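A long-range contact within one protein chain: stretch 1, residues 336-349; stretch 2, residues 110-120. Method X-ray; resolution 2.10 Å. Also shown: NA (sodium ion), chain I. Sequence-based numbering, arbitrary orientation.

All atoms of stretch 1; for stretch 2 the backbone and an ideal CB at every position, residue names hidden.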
# COMPACT_ATOMS: atom_id res chain seq x y z
N HIS C 336 -6.47 48.66 3.68
CA HIS C 336 -5.43 48.40 2.70
C HIS C 336 -4.62 47.13 2.99
O HIS C 336 -4.32 46.82 4.14
CB HIS C 336 -4.49 49.62 2.63
CG HIS C 336 -3.59 49.61 1.44
ND1 HIS C 336 -2.54 48.73 1.30
CD2 HIS C 336 -3.60 50.37 0.31
CE1 HIS C 336 -1.94 48.93 0.14
NE2 HIS C 336 -2.56 49.92 -0.48
N PRO C 337 -4.27 46.38 1.93
CA PRO C 337 -3.50 45.14 2.07
C PRO C 337 -2.16 45.31 2.79
O PRO C 337 -1.71 44.40 3.48
CB PRO C 337 -3.30 44.70 0.61
CG PRO C 337 -4.51 45.23 -0.07
CD PRO C 337 -4.63 46.62 0.53
N LEU C 338 -1.54 46.48 2.63
CA LEU C 338 -0.25 46.76 3.26
C LEU C 338 -0.35 47.29 4.70
O LEU C 338 0.67 47.56 5.33
CB LEU C 338 0.54 47.74 2.40
CG LEU C 338 0.88 47.22 0.99
CD1 LEU C 338 1.53 48.33 0.16
CD2 LEU C 338 1.81 46.03 1.11
N ASP C 339 -1.57 47.43 5.20
CA ASP C 339 -1.80 47.90 6.57
C ASP C 339 -1.89 46.70 7.52
O ASP C 339 -2.81 45.90 7.43
CB ASP C 339 -3.09 48.72 6.62
CG ASP C 339 -3.43 49.22 8.03
OD1 ASP C 339 -4.41 49.99 8.15
OD2 ASP C 339 -2.73 48.86 9.00
N PRO C 340 -0.92 46.56 8.44
CA PRO C 340 -0.95 45.42 9.37
C PRO C 340 -2.24 45.25 10.19
O PRO C 340 -2.48 44.18 10.74
CB PRO C 340 0.29 45.65 10.25
CG PRO C 340 0.56 47.13 10.11
CD PRO C 340 0.27 47.39 8.66
N GLU C 341 -3.06 46.30 10.24
CA GLU C 341 -4.31 46.23 11.00
C GLU C 341 -5.47 45.66 10.18
O GLU C 341 -6.50 45.27 10.74
CB GLU C 341 -4.71 47.63 11.49
CG GLU C 341 -3.77 48.19 12.54
CD GLU C 341 -3.74 47.32 13.78
OE1 GLU C 341 -4.78 47.26 14.48
OE2 GLU C 341 -2.68 46.71 14.05
N THR C 342 -5.30 45.61 8.87
CA THR C 342 -6.34 45.10 7.97
C THR C 342 -6.61 43.61 8.11
O THR C 342 -5.69 42.81 8.27
CB THR C 342 -5.95 45.36 6.50
OG1 THR C 342 -5.77 46.77 6.29
CG2 THR C 342 -7.04 44.84 5.56
N GLU C 343 -7.89 43.23 8.06
CA GLU C 343 -8.27 41.82 8.15
C GLU C 343 -8.89 41.43 6.82
O GLU C 343 -8.70 40.31 6.33
CB GLU C 343 -9.27 41.59 9.29
CG GLU C 343 -8.67 41.83 10.68
CD GLU C 343 -9.67 41.60 11.79
OE1 GLU C 343 -9.51 40.61 12.54
OE2 GLU C 343 -10.63 42.39 11.90
N VAL C 344 -9.64 42.35 6.23
CA VAL C 344 -10.27 42.12 4.93
C VAL C 344 -9.87 43.23 3.97
O VAL C 344 -10.07 44.41 4.24
CB VAL C 344 -11.82 42.06 5.05
CG1 VAL C 344 -12.46 42.22 3.67
CG2 VAL C 344 -12.24 40.74 5.65
N GLY C 345 -9.28 42.82 2.85
CA GLY C 345 -8.85 43.77 1.84
C GLY C 345 -9.85 43.88 0.71
O GLY C 345 -10.99 43.45 0.84
N PRO C 346 -9.43 44.44 -0.44
CA PRO C 346 -10.30 44.61 -1.61
C PRO C 346 -10.35 43.37 -2.50
O PRO C 346 -9.45 42.53 -2.48
CB PRO C 346 -9.66 45.78 -2.32
CG PRO C 346 -8.20 45.49 -2.13
CD PRO C 346 -8.11 45.06 -0.67
N LEU C 347 -11.42 43.28 -3.28
CA LEU C 347 -11.59 42.17 -4.20
C LEU C 347 -10.66 42.41 -5.39
O LEU C 347 -10.22 43.54 -5.63
CB LEU C 347 -13.05 42.05 -4.65
CG LEU C 347 -14.01 41.84 -3.47
CD1 LEU C 347 -15.41 41.56 -3.99
CD2 LEU C 347 -13.52 40.67 -2.61
N ILE C 348 -10.38 41.34 -6.11
CA ILE C 348 -9.46 41.35 -7.24
C ILE C 348 -9.63 42.38 -8.36
O ILE C 348 -8.65 42.97 -8.82
CB ILE C 348 -9.41 39.95 -7.89
CG1 ILE C 348 -8.29 39.89 -8.93
CG2 ILE C 348 -10.76 39.61 -8.52
CD1 ILE C 348 -6.90 40.08 -8.33
N HIS C 349 -10.87 42.60 -8.80
CA HIS C 349 -11.09 43.49 -9.92
C HIS C 349 -12.49 44.10 -9.83
O HIS C 349 -13.39 43.50 -9.25
CB HIS C 349 -10.95 42.64 -11.20
CG HIS C 349 -10.89 43.42 -12.47
ND1 HIS C 349 -12.01 43.95 -13.08
CD2 HIS C 349 -9.84 43.72 -13.28
CE1 HIS C 349 -11.66 44.54 -14.20
NE2 HIS C 349 -10.35 44.42 -14.35
N UNK C 110 2.69 39.69 -5.13
CA UNK C 110 1.36 39.09 -5.17
C UNK C 110 0.35 39.90 -4.36
O UNK C 110 -0.83 39.96 -4.70
CB UNK C 110 1.42 37.65 -4.65
N UNK C 111 0.82 40.53 -3.29
CA UNK C 111 -0.05 41.35 -2.46
C UNK C 111 -0.58 42.53 -3.29
O UNK C 111 -1.78 42.77 -3.36
CB UNK C 111 0.70 41.85 -1.22
N UNK C 112 0.34 43.24 -3.93
CA UNK C 112 -0.02 44.38 -4.77
C UNK C 112 -0.94 44.00 -5.92
O UNK C 112 -1.88 44.72 -6.25
CB UNK C 112 1.25 45.04 -5.33
N UNK C 113 -0.64 42.86 -6.53
CA UNK C 113 -1.35 42.35 -7.70
C UNK C 113 -2.72 41.71 -7.42
O UNK C 113 -3.66 41.90 -8.19
CB UNK C 113 -0.46 41.32 -8.40
N UNK C 114 -2.83 40.97 -6.32
CA UNK C 114 -4.08 40.27 -6.01
C UNK C 114 -4.90 40.75 -4.81
O UNK C 114 -5.96 40.19 -4.53
CB UNK C 114 -3.75 38.79 -5.78
N UNK C 115 -4.41 41.77 -4.10
CA UNK C 115 -5.17 42.32 -2.99
C UNK C 115 -5.28 41.64 -1.63
O UNK C 115 -6.06 42.11 -0.79
CB UNK C 115 -6.60 42.49 -3.50
N UNK C 116 -4.55 40.55 -1.39
CA UNK C 116 -4.64 39.90 -0.08
C UNK C 116 -3.72 40.61 0.90
O UNK C 116 -2.74 41.23 0.50
CB UNK C 116 -4.28 38.42 -0.18
N UNK C 117 -4.02 40.53 2.20
CA UNK C 117 -3.19 41.19 3.20
C UNK C 117 -1.78 40.61 3.15
O UNK C 117 -1.60 39.39 3.09
CB UNK C 117 -3.79 41.03 4.60
N UNK C 118 -0.79 41.49 3.19
CA UNK C 118 0.61 41.08 3.09
C UNK C 118 1.06 39.90 3.95
O UNK C 118 1.69 38.98 3.43
CB UNK C 118 1.49 42.28 3.44
N UNK C 119 0.74 39.91 5.24
CA UNK C 119 1.16 38.79 6.09
C UNK C 119 0.61 37.44 5.61
O UNK C 119 1.30 36.42 5.68
CB UNK C 119 0.71 39.04 7.53
N UNK C 120 -0.63 37.43 5.12
CA UNK C 120 -1.21 36.19 4.64
C UNK C 120 -0.49 35.75 3.37
O UNK C 120 -0.20 34.57 3.19
CB UNK C 120 -2.71 36.35 4.39
NA NA I . -3.90 42.63 -10.42

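Position 110 lies in the helix that opens stretch 2, and its ideal CB has nothing of stretch 1 within 5.5 Å. The contact sets no preference here; the residue is Glu110, which takes no part in it.

At position 111 the CA-to-CB bond points toward stretch 1, where CD2 of Leu338 lies 4.9 Å from the ideal CB and CB of Pro337 5.2 Å. A small or medium apolar side chain would suit: alanine, cysteine or valine could all be considered. The residue is Cys111, chi1 t, whose SG fills the gap, 3.6 Å from Pro337 CB and 3.8 Å from Leu338 CD2.

Position 112 starts sideways with no neighbour near its CB, so only a longer side chain can reach Leu338; leucine, methionine or isoleucine would serve. Leu112 does so, its CD2 4.1 Å from Leu338 CD1.

Position 113 points away from stretch 1, but its carbonyl O lies near the sodium ion, which invites an oxygen-bearing side chain such as aspartate, asparagine or glutamate. Asp113 binds the ion twice, through O at 2.4 Å and OD1 at 2.5 Å from NA. A water on the same ion donates a hydrogen bond to Ile348 O, linking the site to stretch 1.

At position 114 the bond points away overall, yet the ideal CB is 4.2 Å from Ile348 CD1. A small apolar residue fits, though larger ones directed outward are not excluded. In Ala114 the methyl meets Ile348 CD1, which also packs 3.7 Å from Ala114 CA.

Position 115 leaves the helix with phi 76°, which by itself favours glycine, and an ideal CB would stand a tight 3.0 Å from Pro346 O. Both arguments agree with Gly115. Its bare backbone lets the two stretches come close, with Gly115 O 3.6 Å from both Pro337 CG and Pro346 CD.

Position 116 points away, and stretch 1 leaves its side chain undetermined. It is Gln116, whose backbone O touches Pro337 CB at 3.5 Å.

Position 117, the N-cap of the next helix, sends CB sideways past the carbonyls of Pro337 and Thr342. A compact residue suits, and valine, threonine or isoleucine are candidates. Val117 places CG1 3.8 Å from Thr342 CG2, while its CA makes a CA-H...O contact with Pro337 O at 3.5 Å.

Position 118 points toward Leu338, and its backbone N donates to Pro337 O, at 3.1 Å and nearly straight, which any residue but proline could do. The apolar neighbour favours leucine, isoleucine or methionine; Leu118 brings CD2 to 3.9 Å from Leu338 CD2.

Position 119 begins sideways in open space, but beyond it lies the carbonyl of Thr342, an acceptor for a long donor: lysine or arginine, perhaps glutamine. Arg119 extends to it, and NH1 and NH2 both donate to Thr342 O, at 3.2 and 3.0 Å, with this oxygen at the guanidinium edge.

Position 120 is out of reach, leaving many residues possible; it is Ile120.

Stretch 2 110-120: ECLDAGQVLRI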
# COMPACT_ATOMS: atom_id res chain seq x y z
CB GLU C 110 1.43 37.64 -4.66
CG GLU C 110 0.07 36.96 -4.57
CD GLU C 110 0.18 35.44 -4.60
OE1 GLU C 110 -0.77 34.78 -4.14
OE2 GLU C 110 1.20 34.92 -5.11
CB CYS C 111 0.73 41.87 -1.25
SG CYS C 111 -0.18 43.05 -0.25
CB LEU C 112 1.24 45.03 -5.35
CG LEU C 112 2.22 45.72 -4.41
CD1 LEU C 112 3.38 46.28 -5.21
CD2 LEU C 112 1.52 46.83 -3.65
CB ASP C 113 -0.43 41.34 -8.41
CG ASP C 113 -0.73 41.18 -9.89
OD1 ASP C 113 -1.53 41.96 -10.45
OD2 ASP C 113 -0.14 40.26 -10.51
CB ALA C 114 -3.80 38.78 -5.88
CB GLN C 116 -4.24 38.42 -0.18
CG GLN C 116 -5.16 37.54 -1.04
CD GLN C 116 -6.60 37.50 -0.54
OE1 GLN C 116 -6.86 37.55 0.66
NE2 GLN C 116 -7.55 37.40 -1.47
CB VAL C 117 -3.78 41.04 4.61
CG1 VAL C 117 -5.14 41.71 4.68
CG2 VAL C 117 -3.90 39.58 4.97
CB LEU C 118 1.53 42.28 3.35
CG LEU C 118 3.01 42.08 2.99
CD1 LEU C 118 3.15 41.64 1.52
CD2 LEU C 118 3.79 43.38 3.23
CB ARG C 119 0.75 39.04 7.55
CG ARG C 119 -0.75 39.09 7.81
CD ARG C 119 -1.03 39.34 9.29
NE ARG C 119 -2.46 39.40 9.57
CZ ARG C 119 -3.25 40.41 9.24
NH1 ARG C 119 -2.76 41.47 8.61
NH2 ARG C 119 -4.55 40.37 9.54
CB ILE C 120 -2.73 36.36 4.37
CG1 ILE C 120 -3.46 36.61 5.69
CG2 ILE C 120 -3.29 35.11 3.71
CD1 ILE C 120 -3.26 35.53 6.74
O HOH W 1 -6.32 42.80 -10.85
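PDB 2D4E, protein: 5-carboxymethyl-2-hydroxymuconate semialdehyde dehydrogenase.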